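Long-range contacts in putative TOXIN related protein (PDB 3K0Y), which is of unknown function, perhaps toxin-related, and pairs a NigD-like N-terminal OB domain with a C-terminal beta sandwich: residues Trp12-Val18 with Gln52-Phe58; Thr179-Asp185 with Leu201-Asp206. Numbering follows the deposited sequence.

Contact 1. Residues Trp12-Val18 with Gln52-Phe58; sequences WIAVATV and QRALVNF
On one face of the pairing, A14, A16, A54, V56 and F58 make the apolar centre. The F58 ring (chi1 p) takes CB of W12 over its face, F58 CZ to W12 CB 3.3 Å, and CB of A14 at its edge; A16 CB meets V56 CG2 at 4.0 Å. On the other face I13 CG2 touches L55 CD1 at 3.9 Å. Both segments are extended and antiparallel, axes 4.6 Å apart with directions at 148°. W12-F58, A14-V56 and A16-A54 are hydrogen-bonded pairs, each with two N-to-O bonds of 2.9 to 3.1 Å; V18 N to Q52 O (3.0 Å) continues the register; I13-N57, V15-L55 and T17-R53 are non-hydrogen-bonded. At the polar edge the R53 guanidinium (chi1 m) has V15 CG1 over one face and, at its edge, T17 OG1, 2.9 Å from the donor R53 NE. T17 OG1 also bonds D117, while R53 salt-bridges D31. In this curled sheet, consistent with a NigD-like OB barrel, strand 25-30 flanks 12-18 and strand 74-88 flanks 52-58.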
loop_
_atom_site.group_PDB
_atom_site.type_symbol
_atom_site.label_atom_id
_atom_site.label_comp_id
_atom_site.label_asym_id
_atom_site.label_seq_id
_atom_site.Cartn_x
_atom_site.Cartn_y
_atom_site.Cartn_z
ATOM N N TRP A 12 -2.946 16.517 -12.222
ATOM C CA TRP A 12 -2.290 15.235 -11.987
ATOM C C TRP A 12 -3.067 14.407 -10.946
ATOM O O TRP A 12 -3.648 14.950 -10.003
ATOM C CB TRP A 12 -0.873 15.466 -11.481
ATOM C CG TRP A 12 0.012 16.211 -12.424
ATOM C CD1 TRP A 12 0.475 17.487 -12.275
ATOM C CD2 TRP A 12 0.549 15.735 -13.667
ATOM N NE1 TRP A 12 1.258 17.834 -13.338
ATOM C CE2 TRP A 12 1.319 16.782 -14.216
ATOM C CE3 TRP A 12 0.439 14.532 -14.377
ATOM C CZ2 TRP A 12 1.985 16.666 -15.448
ATOM C CZ3 TRP A 12 1.105 14.410 -15.598
ATOM C CH2 TRP A 12 1.868 15.475 -16.119
ATOM N N ILE A 13 -3.078 13.091 -11.120
ATOM C CA ILE A 13 -3.608 12.199 -10.110
ATOM C C ILE A 13 -2.524 11.220 -9.766
ATOM O O ILE A 13 -1.938 10.626 -10.644
ATOM C CB ILE A 13 -4.888 11.489 -10.551
ATOM C CG1 ILE A 13 -5.868 12.518 -11.161
ATOM C CG2 ILE A 13 -5.547 10.820 -9.322
ATOM C CD1 ILE A 13 -7.319 12.024 -11.365
ATOM N N ALA A 14 -2.221 11.095 -8.474
ATOM C CA ALA A 14 -1.155 10.206 -8.012
ATOM C C ALA A 14 -1.358 9.740 -6.554
ATOM O O ALA A 14 -2.060 10.400 -5.767
ATOM C CB ALA A 14 0.204 10.910 -8.173
ATOM N N VAL A 15 -0.745 8.600 -6.213
ATOM C CA VAL A 15 -0.675 8.128 -4.854
ATOM C C VAL A 15 0.516 8.873 -4.209
ATOM O O VAL A 15 1.580 8.988 -4.837
ATOM C CB VAL A 15 -0.586 6.567 -4.784
ATOM C CG1 VAL A 15 -0.407 6.043 -3.323
ATOM C CG2 VAL A 15 -1.817 5.939 -5.420
ATOM N N ALA A 16 0.293 9.457 -3.025
ATOM C CA ALA A 16 1.305 10.202 -2.275
ATOM C C ALA A 16 1.300 9.783 -0.820
ATOM O O ALA A 16 0.249 9.411 -0.275
ATOM C CB ALA A 16 1.019 11.702 -2.316
ATOM N N THR A 17 2.444 9.945 -0.177
ATOM C CA THR A 17 2.519 9.873 1.267
ATOM C C THR A 17 2.352 11.258 1.889
ATOM O O THR A 17 2.986 12.213 1.485
ATOM C CB THR A 17 3.814 9.239 1.736
ATOM O OG1 THR A 17 3.993 7.996 1.031
ATOM C CG2 THR A 17 3.799 9.034 3.332
ATOM N N VAL A 18 1.453 11.336 2.866
ATOM C CA VAL A 18 1.215 12.528 3.623
ATOM C C VAL A 18 2.295 12.654 4.696
ATOM O O VAL A 18 2.480 11.759 5.519
ATOM C CB VAL A 18 -0.192 12.496 4.327
ATOM C CG1 VAL A 18 -0.362 13.740 5.237
ATOM C CG2 VAL A 18 -1.353 12.447 3.327
ATOM N N GLN A 52 0.543 7.706 6.184
ATOM C CA GLN A 52 -0.772 7.547 5.583
ATOM C C GLN A 52 -0.584 7.872 4.119
ATOM O O GLN A 52 0.056 8.877 3.802
ATOM C CB GLN A 52 -1.733 8.552 6.222
ATOM C CG GLN A 52 -3.061 8.668 5.599
ATOM C CD GLN A 52 -3.907 7.434 5.778
ATOM O OE1 GLN A 52 -4.196 7.041 6.881
ATOM N NE2 GLN A 52 -4.346 6.850 4.678
ATOM N N ARG A 53 -1.103 7.035 3.234
ATOM C CA ARG A 53 -1.077 7.375 1.799
ATOM C C ARG A 53 -2.439 7.892 1.385
ATOM O O ARG A 53 -3.443 7.628 2.068
ATOM C CB ARG A 53 -0.708 6.163 0.970
ATOM C CG ARG A 53 0.588 5.519 1.382
ATOM C CD ARG A 53 1.381 5.045 0.141
ATOM N NE ARG A 53 2.212 6.131 -0.358
ATOM C CZ ARG A 53 2.782 6.145 -1.563
ATOM N NH1 ARG A 53 2.588 5.142 -2.416
ATOM N NH2 ARG A 53 3.549 7.147 -1.893
ATOM N N ALA A 54 -2.472 8.596 0.268
ATOM C CA ALA A 54 -3.697 9.192 -0.242
ATOM C C ALA A 54 -3.637 9.257 -1.763
ATOM O O ALA A 54 -2.560 9.308 -2.338
ATOM C CB ALA A 54 -3.927 10.584 0.328
ATOM N N LEU A 55 -4.796 9.176 -2.383
ATOM C CA LEU A 55 -4.961 9.507 -3.778
ATOM C C LEU A 55 -5.207 11.023 -3.855
ATOM O O LEU A 55 -6.185 11.539 -3.288
ATOM C CB LEU A 55 -6.139 8.706 -4.359
ATOM C CG LEU A 55 -6.293 8.725 -5.883
ATOM C CD1 LEU A 55 -5.093 8.085 -6.584
ATOM C CD2 LEU A 55 -7.634 8.018 -6.252
ATOM N N VAL A 56 -4.307 11.725 -4.527
ATOM C CA VAL A 56 -4.310 13.170 -4.585
ATOM C C VAL A 56 -4.503 13.707 -6.010
ATOM O O VAL A 56 -3.778 13.325 -6.914
ATOM C CB VAL A 56 -2.998 13.756 -4.022
ATOM C CG1 VAL A 56 -3.064 15.268 -4.018
ATOM C CG2 VAL A 56 -2.708 13.209 -2.573
ATOM N N ASN A 57 -5.471 14.613 -6.172
ATOM C CA ASN A 57 -5.711 15.348 -7.405
ATOM C C ASN A 57 -5.137 16.745 -7.160
ATOM O O ASN A 57 -5.589 17.456 -6.253
ATOM C CB ASN A 57 -7.203 15.413 -7.682
ATOM C CG ASN A 57 -7.552 16.114 -9.038
ATOM O OD1 ASN A 57 -6.830 16.990 -9.536
ATOM N ND2 ASN A 57 -8.666 15.698 -9.624
ATOM N N PHE A 58 -4.086 17.095 -7.897
ATOM C CA PHE A 58 -3.368 18.330 -7.656
ATOM C C PHE A 58 -3.002 19.050 -8.975
ATOM O O PHE A 58 -2.923 18.440 -10.051
ATOM C CB PHE A 58 -2.119 18.082 -6.785
ATOM C CG PHE A 58 -1.073 17.207 -7.433
ATOM C CD1 PHE A 58 -1.145 15.821 -7.336
ATOM C CD2 PHE A 58 -0.016 17.766 -8.159
ATOM C CE1 PHE A 58 -0.201 15.014 -7.942
ATOM C CE2 PHE A 58 0.943 16.946 -8.759
ATOM C CZ PHE A 58 0.844 15.563 -8.639
#

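Contact 2. Residues Thr179-Asp185 with Leu201-Asp206; sequences TKGETVD and LKYNSD
Between T179-D185 and L201-D206, regular antiparallel pairing gives way to a loop held by side chains. V184 and Y203 form a hydrogen-bonded pair, V184 N to Y203 O and Y203 N to V184 O both 2.8 Å; D185-K202 beside it is non-hydrogen-bonded. K202 (m, m, t, t) reaches NZ to D185 OD1 at 2.8 Å in a salt bridge, with D185 at chi1 m. On the opposite face V184 (chi1 m) puts CG2 at the ring edge of Y203 (chi1 t), 4.2 Å from CD2. Beyond the strands, T179 to E182 make a type II' turn, with K180 at phi/psi 71/-128 and G181 at -120/30. T179 at chi1 p lets OG1 donate to E182 O (2.6 Å) and accept from S205 N (3.0 Å); S205 OG, on an m rotamer, takes T179 N at 2.9 Å. N204 at chi1 t sends ND2 to G181 O (2.8 Å) and T183 OG1 (3.3 Å), while its OD1 accepts from D206 N at 2.8 Å, closing an Asx turn. This is the open end of the beta hairpin 184-192/195-203 in the NigD-like beta sandwich domain, where T179, S205 and N204 tie the two turns together.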
loop_
_atom_site.group_PDB
_atom_site.type_symbol
_atom_site.label_atom_id
_atom_site.label_comp_id
_atom_site.label_asym_id
_atom_site.label_seq_id
_atom_site.Cartn_x
_atom_site.Cartn_y
_atom_site.Cartn_z
ATOM N N THR A 179 17.732 -4.543 3.953
ATOM C CA THR A 179 18.413 -5.220 2.858
ATOM C C THR A 179 19.834 -4.698 2.758
ATOM O O THR A 179 20.547 -5.060 1.843
ATOM C CB THR A 179 17.733 -4.992 1.500
ATOM O OG1 THR A 179 17.937 -3.633 1.103
ATOM C CG2 THR A 179 16.255 -5.321 1.562
ATOM N N LYS A 180 20.224 -3.877 3.737
ATOM C CA LYS A 180 21.415 -3.042 3.688
ATOM C C LYS A 180 21.025 -1.991 2.654
ATOM O O LYS A 180 19.927 -1.408 2.785
ATOM C CB LYS A 180 22.660 -3.854 3.345
ATOM C CG LYS A 180 22.762 -5.226 4.053
ATOM C CD LYS A 180 22.347 -5.224 5.514
ATOM C CE LYS A 180 22.591 -6.582 6.183
ATOM N NZ LYS A 180 23.811 -6.610 7.041
ATOM N N GLY A 181 21.843 -1.754 1.624
ATOM C CA GLY A 181 21.364 -0.965 0.465
ATOM C C GLY A 181 21.408 -1.750 -0.842
ATOM O O GLY A 181 21.621 -1.165 -1.911
ATOM N N GLU A 182 21.247 -3.072 -0.744
ATOM C CA GLU A 182 21.128 -3.972 -1.895
ATOM C C GLU A 182 19.640 -4.180 -2.229
ATOM O O GLU A 182 18.772 -4.065 -1.363
ATOM C CB GLU A 182 21.737 -5.354 -1.578
ATOM C CG GLU A 182 23.237 -5.576 -1.925
ATOM C CD GLU A 182 23.632 -7.093 -1.881
ATOM O OE1 GLU A 182 23.099 -7.858 -2.715
ATOM O OE2 GLU A 182 24.457 -7.521 -1.023
ATOM N N THR A 183 19.370 -4.580 -3.464
ATOM C CA THR A 183 18.034 -4.963 -3.897
ATOM C C THR A 183 17.769 -6.482 -3.828
ATOM O O THR A 183 18.623 -7.282 -4.177
ATOM C CB THR A 183 17.782 -4.436 -5.274
ATOM O OG1 THR A 183 18.073 -3.023 -5.282
ATOM C CG2 THR A 183 16.308 -4.620 -5.635
ATOM N N VAL A 184 16.581 -6.859 -3.347
ATOM C CA VAL A 184 16.184 -8.253 -3.191
ATOM C C VAL A 184 14.881 -8.454 -3.880
ATOM O O VAL A 184 14.220 -7.465 -4.260
ATOM C CB VAL A 184 15.979 -8.680 -1.679
ATOM C CG1 VAL A 184 17.282 -8.492 -0.860
ATOM C CG2 VAL A 184 14.795 -7.955 -1.043
ATOM N N ASP A 185 14.491 -9.720 -4.009
ATOM C CA ASP A 185 13.228 -10.098 -4.582
ATOM C C ASP A 185 12.160 -10.183 -3.514
ATOM O O ASP A 185 12.353 -10.850 -2.490
ATOM C CB ASP A 185 13.313 -11.449 -5.263
ATOM C CG ASP A 185 14.144 -11.418 -6.538
ATOM O OD1 ASP A 185 14.489 -10.326 -7.058
ATOM O OD2 ASP A 185 14.442 -12.529 -6.988
ATOM N N LEU A 201 8.490 -8.488 -7.096
ATOM C CA LEU A 201 8.948 -7.131 -7.232
ATOM C C LEU A 201 10.359 -7.026 -6.648
ATOM O O LEU A 201 10.791 -7.836 -5.840
ATOM C CB LEU A 201 8.014 -6.144 -6.498
ATOM C CG LEU A 201 6.495 -6.290 -6.618
ATOM C CD1 LEU A 201 5.986 -7.353 -5.643
ATOM C CD2 LEU A 201 5.727 -4.970 -6.285
ATOM N N LYS A 202 11.054 -5.983 -7.058
ATOM C CA LYS A 202 12.378 -5.668 -6.541
ATOM C C LYS A 202 12.154 -4.750 -5.371
ATOM O O LYS A 202 11.352 -3.846 -5.477
ATOM C CB LYS A 202 13.206 -4.945 -7.616
ATOM C CG LYS A 202 13.526 -5.775 -8.808
ATOM C CD LYS A 202 14.515 -6.823 -8.444
ATOM C CE LYS A 202 15.045 -7.592 -9.649
ATOM N NZ LYS A 202 15.602 -8.938 -9.255
ATOM N N TYR A 203 12.886 -4.975 -4.285
ATOM C CA TYR A 203 12.791 -4.199 -3.033
ATOM C C TYR A 203 14.174 -3.911 -2.409
ATOM O O TYR A 203 14.986 -4.819 -2.172
ATOM C CB TYR A 203 11.944 -4.950 -2.011
ATOM C CG TYR A 203 11.868 -4.221 -0.690
ATOM C CD1 TYR A 203 11.158 -3.018 -0.573
ATOM C CD2 TYR A 203 12.516 -4.704 0.428
ATOM C CE1 TYR A 203 11.100 -2.317 0.629
ATOM C CE2 TYR A 203 12.473 -4.008 1.638
ATOM C CZ TYR A 203 11.744 -2.824 1.729
ATOM O OH TYR A 203 11.712 -2.130 2.914
ATOM N N ASN A 204 14.406 -2.650 -2.098
ATOM C CA ASN A 204 15.629 -2.213 -1.445
ATOM C C ASN A 204 15.180 -1.366 -0.260
ATOM O O ASN A 204 14.363 -0.490 -0.451
ATOM C CB ASN A 204 16.470 -1.388 -2.432
ATOM C CG ASN A 204 17.863 -1.008 -1.880
ATOM O OD1 ASN A 204 17.994 -0.566 -0.745
ATOM N ND2 ASN A 204 18.889 -1.168 -2.705
ATOM N N SER A 205 15.675 -1.643 0.953
ATOM C CA SER A 205 15.289 -0.838 2.124
ATOM C C SER A 205 15.672 0.642 1.995
ATOM O O SER A 205 15.104 1.492 2.661
ATOM C CB SER A 205 15.925 -1.378 3.405
ATOM O OG SER A 205 15.503 -2.690 3.645
ATOM N N ASP A 206 16.675 0.934 1.181
ATOM C CA ASP A 206 17.037 2.318 0.894
ATOM C C ASP A 206 16.130 2.916 -0.209
ATOM O O ASP A 206 16.300 2.594 -1.371
ATOM C CB ASP A 206 18.518 2.361 0.481
ATOM C CG ASP A 206 19.068 3.759 0.415
ATOM O OD1 ASP A 206 18.420 4.691 0.905
ATOM O OD2 ASP A 206 20.166 3.924 -0.126
#

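Overall arrangement
Contact 1 belongs to the NigD-like N-terminal OB domain and contact 2 to the C-terminal beta sandwich domain; their centres lie about 24 Å apart, their nearest atoms about 11 Å, and they share no strand. In contact 1 most of the touching residues are buried, and each strand has a further strand on its outer side; between them backbone pairing is continuous and apolar packing plays a large part. Contact 2 is farther from the chain centre, about 17 Å against 12 Å, and more exposed. There strand 195-203 is one of two edge strands of its four-stranded sheet, regular pairing is brief, and polar side chains do much of the joining. R53 is buried among polar partners, whereas the K202-D185 salt bridge is exposed.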